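Local coordinates for protein alpha-glucosidase (Pseudoalteromonas sp. K8, PDB 5HQA) that hydrolyses alpha-glucosides as a calcium-containing family 97 glycoside hydrolase, seen here with the inhibitor acarbose in its active-site pocket, at residues N29-N34 against A133-H138; K265-W270 against Q528-L533. All blocks are in the same frame, centred on the assembly; numbering follows the deposited sequence.

The two contacts illustrate how a multidomain glycosidase uses strand pairing for different ends. They follow one another along the chain: contact 1 closes within the N-terminal family 97 region, and only then does contact 2 open in the barrel region. Their centres lie about 45 Å apart, on opposite sides of the chain's centre, and they share no strand or sheet. Contact 1 joins strands 30-42 and 122-134 of an antiparallel sheet, away from the annotated sites. Contact 2 pairs strands 264-269 and 527-529, the first and last strands of the parallel barrel sheet, and carries Trp270 of the glycan pocket. The former is thus plain architecture, the latter architecture that also reaches the bound inhibitor.

Contact 1 of 2, residues N29-N34 against A133-H138; sequences NKTVIN and AVNNSH
Ala133 opens the pairing by accepting a backbone bond from Asn34, its O lying 2.7 Å from Asn34 N, while its methyl packs against Asn34 CB. Val134 pairs with Ile33 across the antiparallel strands as a non-hydrogen-bonded pair, and its CG2 comes to 4.3 Å from Ile33 CD1. Asn135 then joins the two chains by both its backbone and its side chain. Its backbone N gives an almost straight bond (173°) to Val32 O. With CG anti to the backbone N (chi1 -167°), the amide lies between two partners: Asn135 ND2 donates to Thr31 O at 2.9 Å, with that oxygen close to the amide plane, while Asn135 OD1 receives Asn34 ND2 at 3.1 Å from above its carbonyl plane. The two amides are turned 60° apart. An alanine in place of Asn135 would probably leave Thr31 O and Asn34 ND2 without these partners and the Asn34 amide freer to turn. A water donates to both Val32 O and Asn135 O, bridging the chains where a type II turn carries 134-137 away. Across the other flank, Val32 and Ile33 both face Ile25, the classic beta bulge of an antiparallel sheet, here in the N-terminal domain.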
loop_
_atom_site.group_PDB
_atom_site.type_symbol
_atom_site.label_atom_id
_atom_site.label_comp_id
_atom_site.label_asym_id
_atom_site.label_seq_id
_atom_site.Cartn_x
_atom_site.Cartn_y
_atom_site.Cartn_z
ATOM N N ASN A 29 -13.186 -25.150 -12.542
ATOM C CA ASN A 29 -12.823 -26.512 -12.912
ATOM C C ASN A 29 -11.683 -26.578 -13.917
ATOM O O ASN A 29 -11.543 -27.579 -14.621
ATOM C CB ASN A 29 -14.043 -27.293 -13.428
ATOM C CG ASN A 29 -15.078 -27.519 -12.340
ATOM O OD1 ASN A 29 -14.733 -27.806 -11.191
ATOM N ND2 ASN A 29 -16.348 -27.355 -12.684
ATOM N N LYS A 30 -10.859 -25.541 -13.997
ATOM C CA LYS A 30 -9.589 -25.596 -14.709
ATOM C C LYS A 30 -8.477 -25.345 -13.704
ATOM O O LYS A 30 -8.526 -24.357 -12.964
ATOM C CB LYS A 30 -9.524 -24.555 -15.835
ATOM C CG LYS A 30 -10.632 -24.680 -16.863
ATOM C CD LYS A 30 -10.610 -23.503 -17.824
ATOM C CE LYS A 30 -10.627 -23.973 -19.270
ATOM N NZ LYS A 30 -11.361 -23.028 -20.165
ATOM N N THR A 31 -7.484 -26.230 -13.671
ATOM C CA THR A 31 -6.368 -26.048 -12.750
ATOM C C THR A 31 -5.615 -24.763 -13.076
ATOM O O THR A 31 -5.180 -24.562 -14.212
ATOM C CB THR A 31 -5.412 -27.241 -12.838
ATOM O OG1 THR A 31 -6.140 -28.451 -12.626
ATOM C CG2 THR A 31 -4.307 -27.127 -11.790
ATOM N N VAL A 32 -5.463 -23.888 -12.082
ATOM C CA VAL A 32 -4.648 -22.697 -12.244
ATOM C C VAL A 32 -3.370 -22.759 -11.418
ATOM O O VAL A 32 -2.360 -22.173 -11.824
ATOM C CB VAL A 32 -5.443 -21.409 -11.931
ATOM C CG1 VAL A 32 -6.522 -21.213 -12.974
ATOM C CG2 VAL A 32 -6.072 -21.464 -10.547
ATOM N N ILE A 33 -3.376 -23.477 -10.297
ATOM C CA ILE A 33 -2.190 -23.715 -9.483
ATOM C C ILE A 33 -1.986 -25.226 -9.419
ATOM O O ILE A 33 -2.844 -25.952 -8.898
ATOM C CB ILE A 33 -2.328 -23.115 -8.071
ATOM C CG1 ILE A 33 -2.515 -21.585 -8.130
ATOM C CG2 ILE A 33 -1.124 -23.494 -7.188
ATOM C CD1 ILE A 33 -1.313 -20.829 -8.656
ATOM N N ASN A 34 -0.870 -25.701 -9.979
ATOM C CA ASN A 34 -0.535 -27.114 -9.949
ATOM C C ASN A 34 -0.058 -27.500 -8.554
ATOM O O ASN A 34 0.100 -26.651 -7.674
ATOM C CB ASN A 34 0.542 -27.420 -10.986
ATOM C CG ASN A 34 0.023 -27.348 -12.414
ATOM O OD1 ASN A 34 -1.152 -27.594 -12.673
ATOM N ND2 ASN A 34 0.903 -27.021 -13.346
ATOM N N ALA A 133 2.818 -23.065 -7.779
ATOM C CA ALA A 133 3.175 -23.611 -9.087
ATOM C C ALA A 133 2.089 -23.222 -10.087
ATOM O O ALA A 133 0.989 -23.789 -10.080
ATOM C CB ALA A 133 3.356 -25.125 -9.022
ATOM N N VAL A 134 2.399 -22.266 -10.953
ATOM C CA VAL A 134 1.408 -21.744 -11.888
ATOM C C VAL A 134 1.278 -22.685 -13.078
ATOM O O VAL A 134 2.273 -23.024 -13.736
ATOM C CB VAL A 134 1.786 -20.329 -12.346
ATOM C CG1 VAL A 134 0.755 -19.810 -13.346
ATOM C CG2 VAL A 134 1.884 -19.412 -11.149
ATOM N N ASN A 135 0.045 -23.089 -13.366
ATOM C CA ASN A 135 -0.226 -23.945 -14.511
ATOM C C ASN A 135 -0.138 -23.138 -15.805
ATOM O O ASN A 135 -0.572 -21.983 -15.858
ATOM C CB ASN A 135 -1.611 -24.569 -14.366
ATOM C CG ASN A 135 -1.834 -25.695 -15.337
ATOM O OD1 ASN A 135 -0.884 -26.344 -15.779
ATOM N ND2 ASN A 135 -3.081 -25.933 -15.685
ATOM N N ASN A 136 0.439 -23.750 -16.849
ATOM C CA ASN A 136 0.607 -23.101 -18.158
ATOM C C ASN A 136 1.344 -21.765 -18.041
ATOM O O ASN A 136 0.956 -20.753 -18.635
ATOM C CB ASN A 136 -0.745 -22.908 -18.847
ATOM C CG ASN A 136 -1.378 -24.217 -19.229
ATOM O OD1 ASN A 136 -0.709 -25.108 -19.745
ATOM N ND2 ASN A 136 -2.667 -24.355 -18.956
ATOM N N SER A 137 2.431 -21.762 -17.265
ATOM C CA SER A 137 3.165 -20.518 -17.046
ATOM C C SER A 137 3.799 -19.999 -18.329
ATOM O O SER A 137 4.075 -18.797 -18.429
ATOM C CB SER A 137 4.243 -20.713 -15.971
ATOM O OG SER A 137 5.268 -21.617 -16.393
ATOM N N HIS A 138 4.019 -20.875 -19.314
ATOM C CA HIS A 138 4.672 -20.474 -20.554
ATOM C C HIS A 138 3.807 -19.550 -21.409
ATOM O O HIS A 138 4.334 -18.909 -22.322
ATOM C CB HIS A 138 5.060 -21.716 -21.360
ATOM C CG HIS A 138 3.890 -22.554 -21.766
ATOM N ND1 HIS A 138 3.121 -23.250 -20.855
ATOM C CD2 HIS A 138 3.347 -22.801 -22.982
ATOM C CE1 HIS A 138 2.155 -23.890 -21.494
ATOM N NE2 HIS A 138 2.274 -23.640 -22.786
HETATM O O HOH W 1 -2.842 -20.850 -14.501
#

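Contact 2 of 2, residues K265-W270 against Q528-L533; sequences KYIGIW and QMAADL. With AC1 (4,6-dideoxy-4-{[(1S,4R,5S,6S)-4,5,6-trihydroxy-3-(hydroxymethyl)cyclohex-2-en-1-yl]amino}-alpha-D-glucopyranose), chain B.
Met529 reaches past Tyr266 to Trp270 because its CG is anti to the backbone N (chi1 -163°) and the chain beyond stays extended, while Tyr266 CG sits between its own N and carbonyl carbon (chi1 70°); the two side chains cross obliquely. The setting is the closure of a TIM-type barrel, where the first and last parallel strands meet: Tyr266 N bonds to Gln528 O at 2.9 Å, and Ala530 N to Tyr266 O at 2.8 Å. Over one face of the Tyr266 ring, offset toward the rim, lies Met529 CB, a CH-pi contact 3.8 Å from the centroid. Met529 SD makes oblique Met-aromatic contacts with both rings, 4.5 Å from the centroid of the Trp270 six-membered ring. Met529 CE ends 3.4 Å from Gly268 N, where a side chain on the glycine would collide with it. Ala531 CB touches Trp270 CZ3 at 3.8 Å. Two waters knit the diverging chains, one linking Gly268 N to Ala530 O and Asp532 O, the other Gly268 O to Ala531 O. Tyr266 OH is held by Asp489. At the pocket, Trp270 NE1 donates to O3B of the acarbose unit at 3.1 Å and, weakly, to its O4.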
loop_
_atom_site.group_PDB
_atom_site.type_symbol
_atom_site.label_atom_id
_atom_site.label_comp_id
_atom_site.label_asym_id
_atom_site.label_seq_id
_atom_site.Cartn_x
_atom_site.Cartn_y
_atom_site.Cartn_z
ATOM N N LYS A 265 -7.109 15.560 4.181
ATOM C CA LYS A 265 -6.162 16.013 3.173
ATOM C C LYS A 265 -5.116 16.910 3.814
ATOM O O LYS A 265 -5.386 17.582 4.812
ATOM C CB LYS A 265 -6.885 16.752 2.047
ATOM C CG LYS A 265 -7.732 15.812 1.191
ATOM C CD LYS A 265 -8.675 16.580 0.279
ATOM C CE LYS A 265 -9.746 17.297 1.096
ATOM N NZ LYS A 265 -10.849 17.758 0.223
ATOM N N TYR A 266 -3.909 16.908 3.248
ATOM C CA TYR A 266 -2.838 17.709 3.822
ATOM C C TYR A 266 -1.982 18.309 2.719
ATOM O O TYR A 266 -2.022 17.880 1.563
ATOM C CB TYR A 266 -1.974 16.888 4.803
ATOM C CG TYR A 266 -1.102 15.810 4.200
ATOM C CD1 TYR A 266 -1.645 14.606 3.755
ATOM C CD2 TYR A 266 0.273 15.976 4.118
ATOM C CE1 TYR A 266 -0.841 13.607 3.217
ATOM C CE2 TYR A 266 1.085 14.984 3.588
ATOM C CZ TYR A 266 0.522 13.803 3.137
ATOM O OH TYR A 266 1.330 12.827 2.605
ATOM N N ILE A 267 -1.229 19.341 3.096
ATOM C CA ILE A 267 -0.210 19.929 2.237
ATOM C C ILE A 267 1.112 19.835 2.982
ATOM O O ILE A 267 1.168 19.333 4.110
ATOM C CB ILE A 267 -0.537 21.387 1.878
ATOM C CG1 ILE A 267 -0.600 22.241 3.150
ATOM C CG2 ILE A 267 -1.846 21.464 1.084
ATOM C CD1 ILE A 267 -1.002 23.687 2.896
ATOM N N GLY A 268 2.189 20.318 2.377
ATOM C CA GLY A 268 3.435 20.214 3.093
ATOM C C GLY A 268 4.565 21.034 2.531
ATOM O O GLY A 268 4.616 21.298 1.329
ATOM N N ILE A 269 5.462 21.466 3.414
ATOM C CA ILE A 269 6.777 21.944 3.009
ATOM C C ILE A 269 7.554 20.685 2.652
ATOM O O ILE A 269 8.003 19.943 3.532
ATOM C CB ILE A 269 7.456 22.759 4.110
ATOM C CG1 ILE A 269 6.647 24.027 4.376
ATOM C CG2 ILE A 269 8.890 23.104 3.726
ATOM C CD1 ILE A 269 7.075 24.799 5.623
ATOM N N TRP A 270 7.638 20.403 1.353
ATOM C CA TRP A 270 7.986 19.071 0.876
ATOM C C TRP A 270 8.447 19.110 -0.581
ATOM O O TRP A 270 9.629 18.900 -0.865
ATOM C CB TRP A 270 6.792 18.119 1.038
ATOM C CG TRP A 270 7.124 16.756 0.534
ATOM C CD1 TRP A 270 7.953 15.847 1.129
ATOM C CD2 TRP A 270 6.676 16.152 -0.690
ATOM N NE1 TRP A 270 8.047 14.712 0.353
ATOM C CE2 TRP A 270 7.275 14.877 -0.770
ATOM C CE3 TRP A 270 5.831 16.568 -1.727
ATOM C CZ2 TRP A 270 7.057 14.012 -1.844
ATOM C CZ3 TRP A 270 5.617 15.711 -2.796
ATOM C CH2 TRP A 270 6.228 14.447 -2.847
ATOM N N GLN A 528 -4.605 12.190 1.949
ATOM C CA GLN A 528 -4.234 12.522 0.585
ATOM C C GLN A 528 -3.526 13.864 0.612
ATOM O O GLN A 528 -4.054 14.835 1.163
ATOM C CB GLN A 528 -5.464 12.591 -0.328
ATOM C CG GLN A 528 -6.167 11.232 -0.576
ATOM C CD GLN A 528 -5.451 10.375 -1.622
ATOM O OE1 GLN A 528 -4.278 10.597 -1.939
ATOM N NE2 GLN A 528 -6.158 9.384 -2.155
ATOM N N MET A 529 -2.338 13.920 0.038
ATOM C CA MET A 529 -1.632 15.185 -0.049
ATOM C C MET A 529 -2.080 15.940 -1.283
ATOM O O MET A 529 -2.343 15.343 -2.327
ATOM C CB MET A 529 -0.120 14.966 -0.096
ATOM C CG MET A 529 0.665 16.216 0.234
ATOM S SD MET A 529 2.428 15.838 0.184
ATOM C CE MET A 529 3.096 17.327 0.937
ATOM N N ALA A 530 -2.193 17.252 -1.146
ATOM C CA ALA A 530 -2.105 18.153 -2.289
ATOM C C ALA A 530 -0.641 18.560 -2.328
ATOM O O ALA A 530 -0.209 19.436 -1.578
ATOM C CB ALA A 530 -3.047 19.343 -2.148
ATOM N N ALA A 531 0.131 17.891 -3.187
ATOM C CA ALA A 531 1.584 17.885 -3.087
ATOM C C ALA A 531 2.254 19.162 -3.580
ATOM O O ALA A 531 3.425 19.388 -3.247
ATOM C CB ALA A 531 2.141 16.699 -3.877
ATOM N N ASP A 532 1.566 20.003 -4.356
ATOM C CA ASP A 532 2.263 21.086 -5.039
ATOM C C ASP A 532 2.485 22.285 -4.117
ATOM O O ASP A 532 1.955 22.368 -3.006
ATOM C CB ASP A 532 1.478 21.527 -6.271
ATOM C CG ASP A 532 2.372 22.007 -7.396
ATOM O OD1 ASP A 532 3.539 22.386 -7.134
ATOM O OD2 ASP A 532 1.895 22.015 -8.555
ATOM N N LEU A 533 3.279 23.233 -4.607
ATOM C CA LEU A 533 3.442 24.501 -3.915
ATOM C C LEU A 533 2.111 25.250 -3.901
ATOM O O LEU A 533 1.395 25.257 -4.910
ATOM C CB LEU A 533 4.506 25.355 -4.608
ATOM C CG LEU A 533 5.830 24.660 -4.945
ATOM C CD1 LEU A 533 6.784 25.628 -5.644
ATOM C CD2 LEU A 533 6.446 24.114 -3.685
HETATM C C1 AC1 B . 16.122 8.181 -2.307
HETATM O O2 AC1 B . 15.183 6.017 -2.722
HETATM C C2 AC1 B . 15.086 7.161 -1.857
HETATM C C4A AC1 B . 10.837 12.356 1.685
HETATM C C3 AC1 B . 13.696 7.741 -1.862
HETATM O O3 AC1 B . 12.733 6.735 -1.503
HETATM C C4 AC1 B . 13.635 8.927 -0.936
HETATM N N4A AC1 B . 12.240 9.390 -0.650
HETATM C C5 AC1 B . 14.435 9.952 -1.725
HETATM O O5 AC1 B . 15.862 9.531 -1.707
HETATM C C6 AC1 B . 14.344 11.356 -1.211
HETATM C C1B AC1 B . 11.931 9.604 0.809
HETATM C C2B AC1 B . 10.328 10.030 0.993
HETATM O O2B AC1 B . 9.544 9.084 0.267
HETATM C C3B AC1 B . 10.106 11.365 0.612
HETATM O O3B AC1 B . 8.701 11.722 0.581
HETATM O O4 AC1 B . 10.741 13.699 1.252
HETATM C C5B AC1 B . 12.224 12.022 1.909
HETATM C C7B AC1 B . 12.766 10.555 1.461
HETATM C C6B AC1 B . 12.947 12.758 3.050
HETATM O O6B AC1 B . 12.477 12.238 4.254
HETATM O O HOH W 2 1.862 20.852 -0.508
HETATM O O HOH W 3 4.847 20.211 -1.145
#